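Lmo1340 protein (Listeria monocytogenes, PDB 4NLM) is of unknown function but is probably a surface lipoprotein built around a YqgU-like six-bladed beta propeller. Local coordinates at residues Y100-L105 with M116-L121. Sequence-based numbering, arbitrary orientation.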
loop_
_atom_site.group_PDB
_atom_site.type_symbol
_atom_site.label_atom_id
_atom_site.label_comp_id
_atom_site.label_asym_id
_atom_site.label_seq_id
_atom_site.Cartn_x
_atom_site.Cartn_y
_atom_site.Cartn_z
ATOM N N TYR A 100 10.521 -8.381 2.093
ATOM C CA TYR A 100 11.605 -7.411 1.973
ATOM C C TYR A 100 12.862 -7.956 1.268
ATOM O O TYR A 100 13.963 -7.519 1.508
ATOM C CB TYR A 100 11.969 -6.816 3.351
ATOM C CG TYR A 100 10.824 -6.170 4.109
ATOM C CD1 TYR A 100 10.440 -4.860 3.874
ATOM C CD2 TYR A 100 10.128 -6.889 5.061
ATOM C CE1 TYR A 100 9.415 -4.280 4.583
ATOM C CE2 TYR A 100 9.095 -6.310 5.779
ATOM C CZ TYR A 100 8.751 -5.005 5.535
ATOM O OH TYR A 100 7.737 -4.463 6.301
ATOM N N ARG A 101 12.705 -8.905 0.384
ATOM C CA ARG A 101 13.840 -9.511 -0.306
ATOM C C ARG A 101 13.928 -9.116 -1.768
ATOM O O ARG A 101 15.003 -9.158 -2.331
ATOM C CB ARG A 101 13.758 -11.032 -0.234
ATOM C CG ARG A 101 13.985 -11.589 1.165
ATOM C CD ARG A 101 13.931 -13.118 1.227
ATOM N NE ARG A 101 13.729 -13.584 2.599
ATOM C CZ ARG A 101 13.374 -14.821 2.939
ATOM N NH1 ARG A 101 13.164 -15.752 2.013
ATOM N NH2 ARG A 101 13.214 -15.129 4.221
ATOM N N ASN A 102 12.795 -8.746 -2.360
ATOM C CA ASN A 102 12.741 -8.404 -3.770
ATOM C C ASN A 102 11.958 -7.136 -4.019
ATOM O O ASN A 102 11.188 -6.700 -3.191
ATOM C CB ASN A 102 12.004 -9.516 -4.542
ATOM C CG ASN A 102 12.722 -10.848 -4.507
ATOM O OD1 ASN A 102 13.867 -10.951 -4.952
ATOM N ND2 ASN A 102 12.077 -11.852 -3.997
ATOM N N ILE A 103 12.141 -6.616 -5.219
ATOM C CA ILE A 103 11.390 -5.503 -5.737
ATOM C C ILE A 103 10.667 -5.968 -7.007
ATOM O O ILE A 103 11.214 -6.763 -7.763
ATOM C CB ILE A 103 12.332 -4.352 -6.126
ATOM C CG1 ILE A 103 12.969 -3.735 -4.883
ATOM C CG2 ILE A 103 11.580 -3.275 -6.907
ATOM C CD1 ILE A 103 14.125 -2.805 -5.173
ATOM N N LEU A 104 9.427 -5.507 -7.188
ATOM C CA LEU A 104 8.731 -5.600 -8.455
ATOM C C LEU A 104 8.867 -4.253 -9.131
ATOM O O LEU A 104 8.565 -3.211 -8.527
ATOM C CB LEU A 104 7.258 -5.847 -8.245
ATOM C CG LEU A 104 6.351 -5.596 -9.431
ATOM C CD1 LEU A 104 6.547 -6.615 -10.511
ATOM C CD2 LEU A 104 4.910 -5.572 -8.990
ATOM N N LEU A 105 9.361 -4.267 -10.358
ATOM C CA LEU A 105 9.433 -3.074 -11.173
ATOM C C LEU A 105 8.611 -3.307 -12.417
ATOM O O LEU A 105 8.857 -4.255 -13.175
ATOM C CB LEU A 105 10.873 -2.773 -11.593
ATOM C CG LEU A 105 11.057 -1.561 -12.495
ATOM C CD1 LEU A 105 10.604 -0.292 -11.806
ATOM C CD2 LEU A 105 12.512 -1.485 -12.903
HETATM N N MSE A 116 7.511 -6.516 -16.601
HETATM C CA MSE A 116 7.439 -6.682 -15.151
HETATM C C MSE A 116 8.654 -7.490 -14.791
HETATM O O MSE A 116 8.846 -8.582 -15.324
HETATM C CB MSE A 116 6.243 -7.440 -14.657
HETATM C CG MSE A 116 4.875 -6.962 -14.976
HETATM SE SE MSE A 116 3.591 -8.424 -14.540
HETATM C CE MSE A 116 2.249 -7.189 -15.252
ATOM N N ARG A 117 9.495 -6.936 -13.924
ATOM C CA ARG A 117 10.693 -7.599 -13.442
ATOM C C ARG A 117 10.696 -7.765 -11.939
ATOM O O ARG A 117 10.244 -6.856 -11.223
ATOM C CB ARG A 117 11.944 -6.794 -13.760
ATOM C CG ARG A 117 12.258 -6.650 -15.228
ATOM C CD ARG A 117 13.532 -5.851 -15.409
ATOM N NE ARG A 117 13.901 -5.732 -16.812
ATOM C CZ ARG A 117 13.500 -4.751 -17.613
ATOM N NH1 ARG A 117 13.892 -4.722 -18.881
ATOM N NH2 ARG A 117 12.714 -3.790 -17.143
ATOM N N ILE A 118 11.220 -8.898 -11.469
ATOM C CA ILE A 118 11.460 -9.096 -10.060
ATOM C C ILE A 118 12.976 -8.964 -9.882
ATOM O O ILE A 118 13.746 -9.663 -10.555
ATOM C CB ILE A 118 11.009 -10.478 -9.577
ATOM C CG1 ILE A 118 9.544 -10.721 -9.936
ATOM C CG2 ILE A 118 11.274 -10.643 -8.079
ATOM C CD1 ILE A 118 8.567 -9.714 -9.395
ATOM N N ILE A 119 13.390 -8.066 -8.992
ATOM C CA ILE A 119 14.785 -7.763 -8.778
ATOM C C ILE A 119 15.170 -8.060 -7.352
ATOM O O ILE A 119 14.482 -7.631 -6.422
ATOM C CB ILE A 119 15.025 -6.282 -9.051
ATOM C CG1 ILE A 119 14.710 -5.980 -10.529
ATOM C CG2 ILE A 119 16.451 -5.856 -8.721
ATOM C CD1 ILE A 119 14.461 -4.541 -10.869
ATOM N N ALA A 120 16.274 -8.784 -7.168
ATOM C CA ALA A 120 16.737 -9.096 -5.813
ATOM C C ALA A 120 17.365 -7.888 -5.158
ATOM O O ALA A 120 18.226 -7.240 -5.733
ATOM C CB ALA A 120 17.723 -10.263 -5.822
ATOM N N LEU A 121 16.947 -7.609 -3.931
ATOM C CA LEU A 121 17.500 -6.473 -3.217
ATOM C C LEU A 121 18.964 -6.624 -2.853
ATOM O O LEU A 121 19.691 -5.626 -2.804
ATOM C CB LEU A 121 16.687 -6.215 -1.952
ATOM C CG LEU A 121 15.329 -5.553 -2.230
ATOM C CD1 LEU A 121 14.387 -5.743 -1.059
ATOM C CD2 LEU A 121 15.558 -4.085 -2.548
HETATM O O HOH W 1 10.693 -3.614 -15.426
#
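Ile103 and Ile119 face each other as a hydrogen-bonded antiparallel pair, each N-H donating to the other's carbonyl. Ile103 N to Ile119 O and Ile119 N to Ile103 O each measure 2.8 Å. Leu105 and Arg117 form the next such pair. A further backbone bond runs from Leu121 N to Arg101 O (3.0 Å), just beyond the ends of the two strands. Leu105 O is gripped twice: besides Arg117 N, it accepts a bond from a water. In one of the two conformers of Arg117, the same water accepts from Arg117 NH2 (2.7 Å), while NH1 of this arginine makes a salt bridge with Glu89.

Strands 102-108 and 114-120 form a beta hairpin. They are the two middle strands of a four-stranded antiparallel sheet, one blade of the propeller, with 90-96 and 126-132 at its edges.

Side chains pack on both faces of the hairpin. On one face, Leu121 reaches back over the start of strand 102-108. Its CG, set beside the backbone N (chi1 -75°), sits over Arg101 O. From there CD1 approaches Tyr100 O, and CD2 packs against CG1 and CD1 of Ile103. How close this last approach is remains doubtful, because Ile103 takes two conformations. In the conformer described, the Ile103 and Leu121 side chains cross at about a right angle. Ile119 CD1 rests against Leu105 CB (4.1 Å) on this same face, where Phe85 of strand 81-87 touches both residues. On the other face, Ile118 splits its branches: CD1 meets Leu104 CD1 at 3.9 Å, and CG2 lies against the CB of Asn102 at 3.8 Å. Strand 137-141 packs over this face, with Trp141 touching both Asn102 and Leu104.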